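Local coordinates for kelch-like protein 7 (Homo sapiens, PDB 3II7) that serves as a substrate-specific adapter of a CUL3-RBX1 E3 ubiquitin ligase, the part described here being its kelch-repeat beta-propeller domain, at residues 12-16 against 27-31; 242-246 against 287-293; 261-265 against 277-283. All blocks are in the same frame, centred on the assembly; numbering follows the deposited sequence.

Contact 1 (12-16 against 27-31); sequences DYRIA and RYFNP. With EDO (1,2-ethanediol), chain E.
Ile15 and Phe29 form an antiparallel hydrogen-bonded pair between segments 12-16 and 27-31, a beta hairpin of the first kelch repeat, with Ile15 N to Phe29 O at 2.9 Å and Phe29 N to Ile15 O at 2.7 Å, both nearly straight, while Ala16 and Tyr28 make the non-hydrogen-bonded pair beside it. The Ile15 and Phe29 side chains run side by side, and Ile15 CD1 comes up to the edge of the phenyl ring, 4.0 Å from Phe29 CD2. On the other face, Arg14 CB and Ala16 CB both lean on Tyr28, Arg14 CB 3.5 Å from CD1 of the ring.

Beyond CB, Arg14 bends at chi2 (-71°), which folds its guanidinium back over the Asn30 amide. The two planes are only 16° apart, and Asn30 ND2 sits over the centre of the guanidinium, 3.3 Å from Arg14 CZ. In the guanidinium plane, Arg14 NH1 makes a salt bridge to Asp12 OD1 at 2.7 Å and a longer bond to Tyr13 O. A water also donates to Tyr13 O and to Asn30 OD1, which accepts from Lys32 N as well. A leucine in place of Arg14 would probably leave the Asp12 carboxylate without its cationic mate and the Asn30 amide without its stacking partner. Edge bonding thus pairs the arginine's charge with Asp12, while its flat face packs on a neutral amide.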
ATOM      1  N   ASP A  12      -9.100  12.672 -13.195  1.00 12.24           N
ATOM      2  CA  ASP A  12      -9.320  13.547 -12.063  1.00 12.70           C
ATOM      3  C   ASP A  12      -8.937  12.801 -10.788  1.00 11.19           C
ATOM      4  O   ASP A  12      -9.793  12.174 -10.149  1.00 14.85           O
ATOM      5  CB  ASP A  12     -10.790  13.974 -12.006  1.00 15.94           C
ATOM      6  CG  ASP A  12     -11.019  15.204 -11.140  1.00 28.77           C
ATOM      7  OD1 ASP A  12     -10.065  15.658 -10.470  1.00 22.15           O
ATOM      8  OD2 ASP A  12     -12.155  15.720 -11.130  1.00 32.10           O
ATOM      9  N   TYR A  13      -7.662  12.895 -10.424  1.00  8.52           N
ATOM     10  CA  TYR A  13      -7.097  12.048  -9.379  1.00  9.36           C
ATOM     11  C   TYR A  13      -7.309  12.615  -7.982  1.00 10.05           C
ATOM     12  O   TYR A  13      -7.297  13.833  -7.759  1.00 14.21           O
ATOM     13  CB  TYR A  13      -5.598  11.835  -9.593  1.00 12.14           C
ATOM     14  CG  TYR A  13      -5.254  11.126 -10.867  1.00 11.07           C
ATOM     15  CD1 TYR A  13      -4.584  11.777 -11.899  1.00 15.70           C
ATOM     16  CD2 TYR A  13      -5.623   9.791 -11.056  1.00 21.21           C
ATOM     17  CE1 TYR A  13      -4.275  11.107 -13.085  1.00 20.54           C
ATOM     18  CE2 TYR A  13      -5.320   9.121 -12.225  1.00 27.25           C
ATOM     19  CZ  TYR A  13      -4.648   9.777 -13.232  1.00 17.37           C
ATOM     20  OH  TYR A  13      -4.360   9.096 -14.392  1.00 30.52           O
ATOM     21  N   ARG A  14      -7.509  11.704  -7.052  1.00  4.89           N
ATOM     22  CA  ARG A  14      -7.545  12.000  -5.615  1.00  5.78           C
ATOM     23  C   ARG A  14      -6.787  10.900  -4.950  1.00  4.15           C
ATOM     24  O   ARG A  14      -6.655   9.791  -5.513  1.00  5.03           O
ATOM     25  CB  ARG A  14      -8.967  11.983  -5.052  1.00  9.12           C
ATOM     26  CG  ARG A  14      -9.932  13.028  -5.590  1.00 11.94           C
ATOM     27  CD  ARG A  14      -9.631  14.434  -5.118  1.00 15.46           C
ATOM     28  NE  ARG A  14     -10.727  15.333  -5.497  1.00 17.32           N
ATOM     29  CZ  ARG A  14     -10.959  15.770  -6.741  1.00 16.22           C
ATOM     30  NH1 ARG A  14     -10.176  15.415  -7.759  1.00 18.56           N
ATOM     31  NH2 ARG A  14     -11.990  16.567  -6.972  1.00 15.78           N
ATOM     32  N   ILE A  15      -6.296  11.181  -3.748  1.00  3.40           N
ATOM     33  CA  ILE A  15      -5.745  10.162  -2.872  1.00  3.12           C
ATOM     34  C   ILE A  15      -6.773   9.929  -1.762  1.00  4.71           C
ATOM     35  O   ILE A  15      -7.146  10.865  -1.043  1.00  6.37           O
ATOM     36  CB  ILE A  15      -4.385  10.571  -2.311  1.00  3.88           C
ATOM     37  CG1 ILE A  15      -3.416  10.885  -3.457  1.00  4.80           C
ATOM     38  CG2 ILE A  15      -3.849   9.429  -1.398  1.00  3.05           C
ATOM     39  CD1 ILE A  15      -2.067  11.482  -3.061  1.00  5.27           C
ATOM     40  N   ALA A  16      -7.272   8.709  -1.672  1.00  3.11           N
ATOM     41  CA  ALA A  16      -8.346   8.366  -0.727  1.00  5.25           C
ATOM     42  C   ALA A  16      -7.758   7.663   0.472  1.00  4.98           C
ATOM     43  O   ALA A  16      -6.959   6.737   0.336  1.00  4.70           O
ATOM     44  CB  ALA A  16      -9.356   7.487  -1.390  1.00  5.12           C
ATOM     45  N   ARG A  27     -11.377  10.226   4.014  1.00  6.12           N
ATOM     46  CA  ARG A  27     -11.285  11.496   3.300  1.00  4.01           C
ATOM     47  C   ARG A  27     -10.497  11.365   2.003  1.00  5.49           C
ATOM     48  O   ARG A  27      -9.614  10.491   1.879  1.00  8.21           O
ATOM     49  CB  ARG A  27     -10.610  12.566   4.182  1.00  4.59           C
ATOM     50  CG  ARG A  27     -11.194  12.767   5.578  1.00  6.37           C
ATOM     51  CD  ARG A  27     -10.665  14.039   6.232  1.00  9.16           C
ATOM     52  NE  ARG A  27     -11.575  15.169   6.060  1.00  5.93           N
ATOM     53  CZ  ARG A  27     -11.338  16.422   6.455  1.00  9.53           C
ATOM     54  NH1 ARG A  27     -10.183  16.735   7.049  1.00 10.34           N
ATOM     55  NH2 ARG A  27     -12.263  17.371   6.252  1.00 15.48           N
ATOM     56  N   TYR A  28     -10.828  12.237   1.040  1.00  4.37           N
ATOM     57  CA  TYR A  28     -10.002  12.430  -0.131  1.00  4.25           C
ATOM     58  C   TYR A  28      -9.069  13.575   0.136  1.00  5.35           C
ATOM     59  O   TYR A  28      -9.496  14.635   0.642  1.00  7.11           O
ATOM     60  CB  TYR A  28     -10.833  12.861  -1.335  1.00  5.17           C
ATOM     61  CG  TYR A  28     -11.697  11.835  -1.987  1.00  8.20           C
ATOM     62  CD1 TYR A  28     -11.154  10.707  -2.572  1.00  4.87           C
ATOM     63  CD2 TYR A  28     -13.068  12.013  -2.066  1.00  9.55           C
ATOM     64  CE1 TYR A  28     -11.942   9.788  -3.194  1.00 10.10           C
ATOM     65  CE2 TYR A  28     -13.861  11.094  -2.708  1.00  6.66           C
ATOM     66  CZ  TYR A  28     -13.289   9.980  -3.258  1.00  7.34           C
ATOM     67  OH  TYR A  28     -14.054   9.033  -3.912  1.00  6.97           O
ATOM     68  N   PHE A  29      -7.818  13.390  -0.240  1.00  3.94           N
ATOM     69  CA  PHE A  29      -6.874  14.470  -0.444  1.00  5.89           C
ATOM     70  C   PHE A  29      -6.797  14.812  -1.941  1.00  3.85           C
ATOM     71  O   PHE A  29      -6.564  13.928  -2.786  1.00  3.81           O
ATOM     72  CB  PHE A  29      -5.490  14.060   0.039  1.00  5.62           C
ATOM     73  CG  PHE A  29      -4.410  15.066  -0.257  1.00  8.11           C
ATOM     74  CD1 PHE A  29      -4.326  16.243   0.474  1.00  7.71           C
ATOM     75  CD2 PHE A  29      -3.456  14.829  -1.264  1.00  3.90           C
ATOM     76  CE1 PHE A  29      -3.321  17.159   0.225  1.00  6.10           C
ATOM     77  CE2 PHE A  29      -2.472  15.761  -1.524  1.00  5.68           C
ATOM     78  CZ  PHE A  29      -2.411  16.927  -0.768  1.00  2.67           C
ATOM     79  N   ASN A  30      -6.916  16.094  -2.267  1.00  3.29           N
ATOM     80  CA  ASN A  30      -6.813  16.534  -3.662  1.00  5.19           C
ATOM     81  C   ASN A  30      -5.484  17.264  -3.880  1.00  3.09           C
ATOM     82  O   ASN A  30      -5.298  18.374  -3.370  1.00  5.58           O
ATOM     83  CB  ASN A  30      -7.964  17.436  -3.997  1.00  5.89           C
ATOM     84  CG  ASN A  30      -7.993  17.840  -5.491  1.00 12.93           C
ATOM     85  OD1 ASN A  30      -7.028  17.653  -6.226  1.00 10.32           O
ATOM     86  ND2 ASN A  30      -9.123  18.365  -5.926  1.00 10.66           N
ATOM     87  N   PRO A  31      -4.528  16.616  -4.591  1.00  4.28           N
ATOM     88  CA  PRO A  31      -3.214  17.235  -4.770  1.00  5.58           C
ATOM     89  C   PRO A  31      -3.250  18.577  -5.515  1.00  8.88           C
ATOM     90  O   PRO A  31      -2.331  19.359  -5.381  1.00  9.32           O
ATOM     91  CB  PRO A  31      -2.455  16.224  -5.626  1.00  6.91           C
ATOM     92  CG  PRO A  31      -3.230  15.009  -5.625  1.00 13.47           C
ATOM     93  CD  PRO A  31      -4.625  15.310  -5.255  1.00  6.41           C
TER
HETATM   94  C1  EDO E 954      -6.550  15.792   7.572  1.00 27.01           C
HETATM   95  O1  EDO E 954      -7.856  15.200   7.782  1.00 22.85           O
HETATM   96  C2  EDO E 954      -6.112  16.533   8.817  1.00 33.44           C
HETATM   97  O2  EDO E 954      -7.145  17.472   9.177  1.00 39.05           O
HETATM   98  O   HOH W   1      -6.829  16.278  -8.629  1.00 14.30           O

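Contact 2 (242-246 against 287-293); sequences KCAAV and TSCLICV. With EDO (1,2-ethanediol), chain N; EDO (1,2-ethanediol), chain I; EDO (1,2-ethanediol), chain F.
In the conformer given, one of two in the model, Lys242 puts CG anti to its carbonyl carbon (chi1 -62°) and bends again at chi2 and chi4, which carries the chain past Cys289 to the carbonyls of Thr287 and Cys289, in the loop before strand 290-295; Ile291, with CG1 anti to the backbone N (chi1 -175°), reaches straight out to the opposing strand. The lysine CG lies 3.9 Å from Cys289 SG, and CE rests 3.1 Å from Cys289 O with Thr287 O also close by. At the end, in this conformer, Lys242 NZ donates to a water at 3.0 Å, and that water in turn donates to Thr287 O. An ethanediol, probably from the crystallisation liquor, takes a weak bond from NZ and gives one to the same Thr287 O.

Further along, the contact turns apolar. Ile291 CD1 presses against the backbone between Lys242 and Cys243, 3.8 Å from Cys243 N, and reaches Ala244 CB at 4.2 Å. Val293 CG2 fits more closely, 3.6 Å from Ala244 CB, and its CG1 is more loosely set beside Val246 CG2.

The two strands run almost parallel, 5° between their directions and 6.9 Å apart at closest approach, yet they belong to different sheets: 242-246 pairs with 249-254, and 290-293 with 13-18. With no main-chain pairing between them, these neighbouring propeller blades are joined by side chains, by the lysine's reach to the two loop carbonyls and by the water beside it, and Ile15 of strand 13-18 packs on Ala244, Val246 and Ile291.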
ATOM      1  N   LYS A 242       2.237   6.271   5.008  1.00  5.53           N
ATOM      2  CA  LYS A 242       1.093   6.092   4.110  0.50  3.13           C
ATOM      3  C   LYS A 242       1.317   7.073   2.985  1.00  4.33           C
ATOM      4  O   LYS A 242       1.272   8.292   3.198  1.00  5.19           O
ATOM      5  CB  LYS A 242      -0.212   6.360   4.828  0.50  6.73           C
ATOM      6  CG  LYS A 242      -0.469   5.410   5.987  0.50  4.09           C
ATOM      7  CD  LYS A 242      -0.664   3.988   5.514  0.50  6.68           C
ATOM      8  CE  LYS A 242      -0.766   3.027   6.687  0.50 11.31           C
ATOM      9  NZ  LYS A 242       0.556   2.730   7.359  0.50  8.25           N
ATOM     10  N   CYS A 243       1.602   6.531   1.793  1.00  5.62           N
ATOM     11  CA  CYS A 243       2.199   7.227   0.653  0.50  6.75           C
ATOM     12  C   CYS A 243       1.402   6.965  -0.623  1.00  5.40           C
ATOM     13  O   CYS A 243       0.970   5.811  -0.821  1.00  6.31           O
ATOM     14  CB  CYS A 243       3.601   6.619   0.390  0.50  4.06           C
ATOM     15  SG  CYS A 243       4.857   6.881   1.647  0.50 14.48           S
ATOM     16  N   ALA A 244       1.347   7.937  -1.520  1.00  5.19           N
ATOM     17  CA  ALA A 244       0.802   7.728  -2.853  1.00  4.60           C
ATOM     18  C   ALA A 244       1.378   8.745  -3.814  1.00  5.38           C
ATOM     19  O   ALA A 244       1.661   9.866  -3.423  1.00  6.64           O
ATOM     20  CB  ALA A 244      -0.759   7.839  -2.840  1.00  3.51           C
ATOM     21  N   ALA A 245       1.511   8.362  -5.080  1.00  5.95           N
ATOM     22  CA  ALA A 245       2.025   9.252  -6.090  1.00  4.32           C
ATOM     23  C   ALA A 245       0.943   9.665  -7.067  1.00  2.85           C
ATOM     24  O   ALA A 245       0.098   8.832  -7.487  1.00  6.30           O
ATOM     25  CB  ALA A 245       3.195   8.584  -6.854  1.00  7.03           C
ATOM     26  N   VAL A 246       0.940  10.966  -7.404  1.00  5.70           N
ATOM     27  CA  VAL A 246       0.100  11.500  -8.460  1.00  4.37           C
ATOM     28  C   VAL A 246       1.020  12.330  -9.346  1.00  6.23           C
ATOM     29  O   VAL A 246       1.693  13.273  -8.865  1.00  6.82           O
ATOM     30  CB  VAL A 246      -1.034  12.361  -7.950  1.00  5.27           C
ATOM     31  CG1 VAL A 246      -1.835  12.975  -9.135  1.00  5.04           C
ATOM     32  CG2 VAL A 246      -1.972  11.555  -7.058  1.00  6.09           C
ATOM     33  N   THR A 287      -3.194   7.034  11.589  1.00  7.48           N
ATOM     34  CA  THR A 287      -1.928   6.582  11.023  1.00  5.16           C
ATOM     35  C   THR A 287      -2.014   5.180  10.445  1.00  5.90           C
ATOM     36  O   THR A 287      -1.219   4.815   9.598  1.00  6.88           O
ATOM     37  CB  THR A 287      -0.763   6.680  12.076  1.00  4.36           C
ATOM     38  OG1 THR A 287      -1.016   5.809  13.167  1.00  8.58           O
ATOM     39  CG2 THR A 287      -0.612   8.131  12.599  1.00  5.87           C
ATOM     40  N   SER A 288      -2.984   4.389  10.899  1.00  5.90           N
ATOM     41  CA  SER A 288      -3.177   3.043  10.362  1.00  8.73           C
ATOM     42  C   SER A 288      -4.245   2.967   9.261  1.00  8.79           C
ATOM     43  O   SER A 288      -4.842   1.923   9.038  1.00 12.66           O
ATOM     44  CB  SER A 288      -3.533   2.104  11.496  1.00  8.93           C
ATOM     45  OG  SER A 288      -4.725   2.523  12.123  1.00 19.51           O
ATOM     46  N   CYS A 289      -4.469   4.068   8.573  1.00  7.40           N
ATOM     47  CA  CYS A 289      -5.455   4.131   7.532  1.00  6.00           C
ATOM     48  C   CYS A 289      -5.013   3.323   6.319  1.00  7.02           C
ATOM     49  O   CYS A 289      -3.841   2.980   6.161  1.00 10.32           O
ATOM     50  CB  CYS A 289      -5.666   5.586   7.098  1.00  7.31           C
ATOM     51  SG  CYS A 289      -4.212   6.392   6.420  1.00 12.22           S
ATOM     52  N   LEU A 290      -5.983   3.008   5.480  1.00  3.46           N
ATOM     53  CA  LEU A 290      -5.751   2.503   4.144  1.00  4.44           C
ATOM     54  C   LEU A 290      -5.659   3.686   3.190  1.00  5.27           C
ATOM     55  O   LEU A 290      -6.316   4.725   3.393  1.00  4.61           O
ATOM     56  CB  LEU A 290      -6.889   1.547   3.753  1.00  3.68           C
ATOM     57  CG  LEU A 290      -7.079   0.388   4.716  1.00  7.44           C
ATOM     58  CD1 LEU A 290      -8.325  -0.387   4.305  1.00  8.27           C
ATOM     59  CD2 LEU A 290      -5.829  -0.481   4.687  1.00 11.74           C
ATOM     60  N   ILE A 291      -4.807   3.552   2.182  1.00  3.41           N
ATOM     61  CA  ILE A 291      -4.580   4.639   1.219  1.00  4.29           C
ATOM     62  C   ILE A 291      -4.483   4.091  -0.210  1.00  5.41           C
ATOM     63  O   ILE A 291      -3.893   3.010  -0.447  1.00  5.82           O
ATOM     64  CB  ILE A 291      -3.267   5.410   1.594  1.00  6.00           C
ATOM     65  CG1 ILE A 291      -3.086   6.641   0.669  1.00  6.97           C
ATOM     66  CG2 ILE A 291      -2.049   4.465   1.619  1.00  7.81           C
ATOM     67  CD1 ILE A 291      -1.959   7.615   1.144  1.00  8.30           C
ATOM     68  N   CYS A 292      -5.081   4.809  -1.165  1.00  6.48           N
ATOM     69  CA  CYS A 292      -4.944   4.463  -2.566  1.00  4.85           C
ATOM     70  C   CYS A 292      -5.231   5.683  -3.423  1.00  6.42           C
ATOM     71  O   CYS A 292      -5.833   6.662  -2.954  1.00  5.68           O
ATOM     72  CB  CYS A 292      -5.856   3.286  -2.966  1.00  7.63           C
ATOM     73  SG  CYS A 292      -7.596   3.619  -2.867  1.00  9.66           S
ATOM     74  N   VAL A 293      -4.771   5.639  -4.661  1.00  4.88           N
ATOM     75  CA  VAL A 293      -5.070   6.681  -5.623  1.00  3.74           C
ATOM     76  C   VAL A 293      -6.346   6.297  -6.361  1.00  3.01           C
ATOM     77  O   VAL A 293      -6.481   5.140  -6.833  1.00  3.74           O
ATOM     78  CB  VAL A 293      -3.930   6.879  -6.627  1.00  6.52           C
ATOM     79  CG1 VAL A 293      -4.317   7.945  -7.714  1.00  7.35           C
ATOM     80  CG2 VAL A 293      -2.674   7.241  -5.888  1.00  5.37           C
TER
HETATM   81  C1  EDO N 963      -3.848   5.798  15.498  1.00 43.80           C
HETATM   82  O1  EDO N 963      -3.264   6.829  14.709  1.00 40.97           O
HETATM   83  C2  EDO N 963      -5.003   5.218  14.734  1.00 38.09           C
HETATM   84  O2  EDO N 963      -4.486   4.640  13.537  1.00 31.93           O
HETATM   85  C1  EDO I 958       0.060   2.157  12.942  1.00 43.47           C
HETATM   86  O1  EDO I 958      -0.558   3.377  13.353  1.00 38.84           O
HETATM   87  C2  EDO I 958       1.136   2.450  11.914  1.00 27.62           C
HETATM   88  O2  EDO I 958       0.596   2.979  10.661  1.00 33.76           O
HETATM   89  C1  EDO F 955       1.712   4.755  -7.967  1.00 18.80           C
HETATM   90  O1  EDO F 955       2.006   3.384  -7.557  1.00 12.77           O
HETATM   91  C2  EDO F 955       0.534   5.334  -7.180  1.00 23.87           C
HETATM   92  O2  EDO F 955       0.862   5.626  -5.806  1.00 12.07           O
HETATM   93  O   HOH W   2       1.430   5.221   8.748  1.00 21.62           O

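Contact 3 (261-265 against 277-283); sequences RLGHI and ANSKVRA. With EDO (1,2-ethanediol), chain Z; EDO (1,2-ethanediol), chain Y.
Gly263 O accepts from Ala283 N at 3.0 Å, the donor standing well above the carbonyl plane, and a water that also serves Ala283 O gives it a longer second bond. Two more backbone bonds follow: Ile265 N to Val281 O at 3.0 Å and Asn278 N to Ile265 O at 2.8 Å. Ile265 is therefore gripped at both its N and its O, by residues on the two sides of a type I turn from Asn278 to Val281. The turn is closed by Val281 N on Asn278 O, and inside it Asn278 OD1 accepts from Lys280 N at 2.9 Å, an Asx turn. The other end of that amide, Asn278 ND2, is taken by Glu267. Arg282 N points instead to an ethanediol, probably from the crystallisation liquor.

The His264 ring sits obliquely against the turn's carbonyls, with CD2 3.3 Å from Ser279 O; its NE2 is near the same oxygen, but at an angle too poor for a bond. On the apolar side, Ile265 CG1 has the place between backbone N and carbonyl carbon (chi1 71°), which brings CD1 to 3.8 Å from Val281 CG1. Ala283 CB presses on Leu262 O at 3.4 Å and meets the leucine side chain just beyond. The outer edge of this propeller blade, within the sixth kelch repeat, is thus tied chiefly by main-chain bonds, the asparagine amide probably helping to hold the corner at 279-281.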
ATOM      1  N   ARG A 261       2.911  11.040  15.692  1.00  5.36           N
ATOM      2  CA  ARG A 261       2.583  10.837  14.290  1.00  3.81           C
ATOM      3  C   ARG A 261       3.132  11.959  13.435  1.00  5.02           C
ATOM      4  O   ARG A 261       3.508  13.046  13.936  1.00  3.61           O
ATOM      5  CB  ARG A 261       1.073  10.744  14.134  1.00  6.01           C
ATOM      6  CG  ARG A 261       0.314  12.055  14.453  1.00  5.58           C
ATOM      7  CD  ARG A 261      -1.191  11.883  14.385  1.00 12.38           C
ATOM      8  NE  ARG A 261      -1.821  13.178  14.624  1.00 10.39           N
ATOM      9  CZ  ARG A 261      -2.983  13.380  15.222  1.00 17.41           C
ATOM     10  NH1 ARG A 261      -3.692  12.379  15.685  1.00 15.88           N
ATOM     11  NH2 ARG A 261      -3.428  14.626  15.364  1.00 17.49           N
ATOM     12  N   LEU A 262       3.164  11.713  12.138  1.00  2.17           N
ATOM     13  CA  LEU A 262       3.430  12.743  11.175  1.00  3.03           C
ATOM     14  C   LEU A 262       2.383  13.831  11.315  1.00  3.36           C
ATOM     15  O   LEU A 262       1.172  13.553  11.371  1.00  5.58           O
ATOM     16  CB  LEU A 262       3.404  12.178   9.759  1.00  2.00           C
ATOM     17  CG  LEU A 262       3.714  13.128   8.611  1.00  3.27           C
ATOM     18  CD1 LEU A 262       5.200  13.552   8.623  1.00  3.23           C
ATOM     19  CD2 LEU A 262       3.355  12.488   7.242  1.00  5.55           C
ATOM     20  N   GLY A 263       2.853  15.072  11.428  1.00  3.69           N
ATOM     21  CA  GLY A 263       1.957  16.176  11.704  1.00  4.14           C
ATOM     22  C   GLY A 263       1.482  16.936  10.475  1.00  4.72           C
ATOM     23  O   GLY A 263       0.340  17.412  10.439  1.00  7.72           O
ATOM     24  N   HIS A 264       2.387  17.118   9.508  1.00  6.05           N
ATOM     25  CA  HIS A 264       2.100  17.822   8.250  1.00  2.68           C
ATOM     26  C   HIS A 264       2.583  16.988   7.100  1.00  4.44           C
ATOM     27  O   HIS A 264       3.535  16.241   7.237  1.00  4.50           O
ATOM     28  CB  HIS A 264       2.765  19.189   8.227  1.00  5.45           C
ATOM     29  CG  HIS A 264       2.108  20.169   9.131  1.00  5.06           C
ATOM     30  ND1 HIS A 264       2.380  20.213  10.482  1.00  6.80           N
ATOM     31  CD2 HIS A 264       1.128  21.083   8.907  1.00  9.43           C
ATOM     32  CE1 HIS A 264       1.622  21.146  11.048  1.00  8.20           C
ATOM     33  NE2 HIS A 264       0.847  21.681  10.113  1.00  6.84           N
ATOM     34  N   ILE A 265       1.921  17.099   5.953  1.00  4.87           N
ATOM     35  CA  ILE A 265       2.236  16.227   4.841  1.00  4.36           C
ATOM     36  C   ILE A 265       3.632  16.493   4.297  1.00  3.44           C
ATOM     37  O   ILE A 265       4.167  17.608   4.411  1.00  4.43           O
ATOM     38  CB  ILE A 265       1.165  16.287   3.681  1.00  6.49           C
ATOM     39  CG1 ILE A 265       1.222  17.604   2.933  1.00  5.15           C
ATOM     40  CG2 ILE A 265      -0.273  16.048   4.226  1.00  3.39           C
ATOM     41  CD1 ILE A 265       0.462  17.595   1.615  1.00  3.16           C
ATOM     42  N   ALA A 277       8.320  19.479   3.677  1.00  6.09           N
ATOM     43  CA  ALA A 277       7.203  19.293   4.576  1.00  6.04           C
ATOM     44  C   ALA A 277       6.296  20.520   4.378  1.00  8.91           C
ATOM     45  O   ALA A 277       6.777  21.674   4.426  1.00 13.36           O
ATOM     46  CB  ALA A 277       7.670  19.173   6.038  1.00  9.12           C
ATOM     47  N   ASN A 278       5.011  20.286   4.120  1.00  6.43           N
ATOM     48  CA  ASN A 278       4.090  21.368   3.826  1.00  5.14           C
ATOM     49  C   ASN A 278       3.455  21.872   5.103  1.00  7.70           C
ATOM     50  O   ASN A 278       2.533  21.244   5.634  1.00  8.30           O
ATOM     51  CB  ASN A 278       3.023  20.912   2.824  1.00  5.17           C
ATOM     52  CG  ASN A 278       2.152  22.052   2.331  1.00  9.22           C
ATOM     53  OD1 ASN A 278       1.905  23.033   3.056  1.00  8.69           O
ATOM     54  ND2 ASN A 278       1.670  21.935   1.104  1.00 11.80           N
ATOM     55  N   SER A 279       3.935  23.017   5.590  1.00  8.57           N
ATOM     56  CA  SER A 279       3.483  23.543   6.891  1.00  8.98           C
ATOM     57  C   SER A 279       2.010  23.992   6.921  1.00 10.29           C
ATOM     58  O   SER A 279       1.466  24.225   7.997  1.00  8.95           O
ATOM     59  CB  SER A 279       4.396  24.693   7.332  1.00  9.57           C
ATOM     60  OG  SER A 279       4.223  25.821   6.492  1.00 12.54           O
ATOM     61  N   LYS A 280       1.382  24.111   5.746  1.00  6.90           N
ATOM     62  CA  LYS A 280      -0.020  24.561   5.643  1.00  7.18           C
ATOM     63  C   LYS A 280      -1.016  23.429   5.545  1.00  5.84           C
ATOM     64  O   LYS A 280      -2.218  23.664   5.570  1.00  7.25           O
ATOM     65  CB  LYS A 280      -0.196  25.470   4.417  1.00  9.57           C
ATOM     66  CG  LYS A 280       0.761  26.664   4.339  1.00 14.26           C
ATOM     67  CD  LYS A 280       0.631  27.562   5.530  1.00 21.70           C
ATOM     68  CE  LYS A 280       1.472  28.831   5.369  1.00 24.24           C
ATOM     69  NZ  LYS A 280       1.597  29.537   6.670  1.00 33.54           N
ATOM     70  N   VAL A 281      -0.532  22.197   5.422  1.00  4.54           N
ATOM     71  CA  VAL A 281      -1.407  21.054   5.218  1.00  6.18           C
ATOM     72  C   VAL A 281      -1.102  19.962   6.267  1.00  4.35           C
ATOM     73  O   VAL A 281      -0.065  19.298   6.219  1.00  4.29           O
ATOM     74  CB  VAL A 281      -1.250  20.469   3.817  1.00  4.99           C
ATOM     75  CG1 VAL A 281      -2.262  19.351   3.602  1.00  7.64           C
ATOM     76  CG2 VAL A 281      -1.437  21.543   2.739  1.00  6.55           C
ATOM     77  N   ARG A 282      -2.053  19.766   7.172  1.00  4.41           N
ATOM     78  CA  ARG A 282      -1.925  18.736   8.191  1.00  6.44           C
ATOM     79  C   ARG A 282      -2.045  17.348   7.595  1.00  5.79           C
ATOM     80  O   ARG A 282      -2.819  17.115   6.661  1.00  7.05           O
ATOM     81  CB  ARG A 282      -2.981  18.919   9.295  1.00 11.99           C
ATOM     82  CG  ARG A 282      -2.669  20.060  10.259  1.00 17.42           C
ATOM     83  CD  ARG A 282      -2.785  19.575  11.695  1.00 30.01           C
ATOM     84  NE  ARG A 282      -2.990  20.670  12.650  1.00 38.00           N
ATOM     85  CZ  ARG A 282      -3.500  20.530  13.877  1.00 32.35           C
ATOM     86  NH1 ARG A 282      -3.879  19.336  14.337  1.00 25.88           N
ATOM     87  NH2 ARG A 282      -3.643  21.600  14.654  1.00 47.81           N
ATOM     88  N   ALA A 283      -1.284  16.435   8.170  1.00  4.11           N
ATOM     89  CA  ALA A 283      -1.339  15.022   7.826  1.00  4.49           C
ATOM     90  C   ALA A 283      -2.579  14.403   8.454  1.00  5.16           C
ATOM     91  O   ALA A 283      -3.168  14.948   9.440  1.00  5.79           O
ATOM     92  CB  ALA A 283      -0.053  14.309   8.281  1.00  6.04           C
TER
HETATM   93  C1  EDO Z 974      11.505  20.314   5.497  1.00 43.09           C
HETATM   94  O1  EDO Z 974      11.395  19.947   6.881  1.00 50.87           O
HETATM   95  C2  EDO Z 974      10.798  21.644   5.285  1.00 48.34           C
HETATM   96  O2  EDO Z 974      10.158  21.638   4.013  1.00 28.81           O
HETATM   97  C1  EDO Y 975      -5.545  21.107   7.071  1.00 33.37           C
HETATM   98  O1  EDO Y 975      -4.888  20.580   5.929  1.00 23.09           O
HETATM   99  C2  EDO Y 975      -6.596  20.105   7.499  1.00 32.83           C
HETATM  100  O2  EDO Y 975      -7.455  20.686   8.478  1.00 47.38           O
HETATM  101  O   HOH W   3      -2.113  15.697  11.817  1.00 32.19           O

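Overall arrangement
Contact 1 closes first along the chain, and contact 3 is nested inside the loop that contact 2 closes. Contacts 1 and 2 have centres about 10 Å apart and share a four-stranded sheet, because the C-terminal strand 290-295 pairs with the N-terminal strand 13-18. That pairing joins the ends of the chain in one blade and closes the ring of the beta-propeller. Contact 3, whose centre is about 16 Å from that of contact 1 and 14 Å from that of contact 2, lies farther out on the preceding blade, to which strand 242-246 also belongs. Phe29 packs on Ile265 and Thr287 on Arg261, so all three contacts meet at the junction between the two blades.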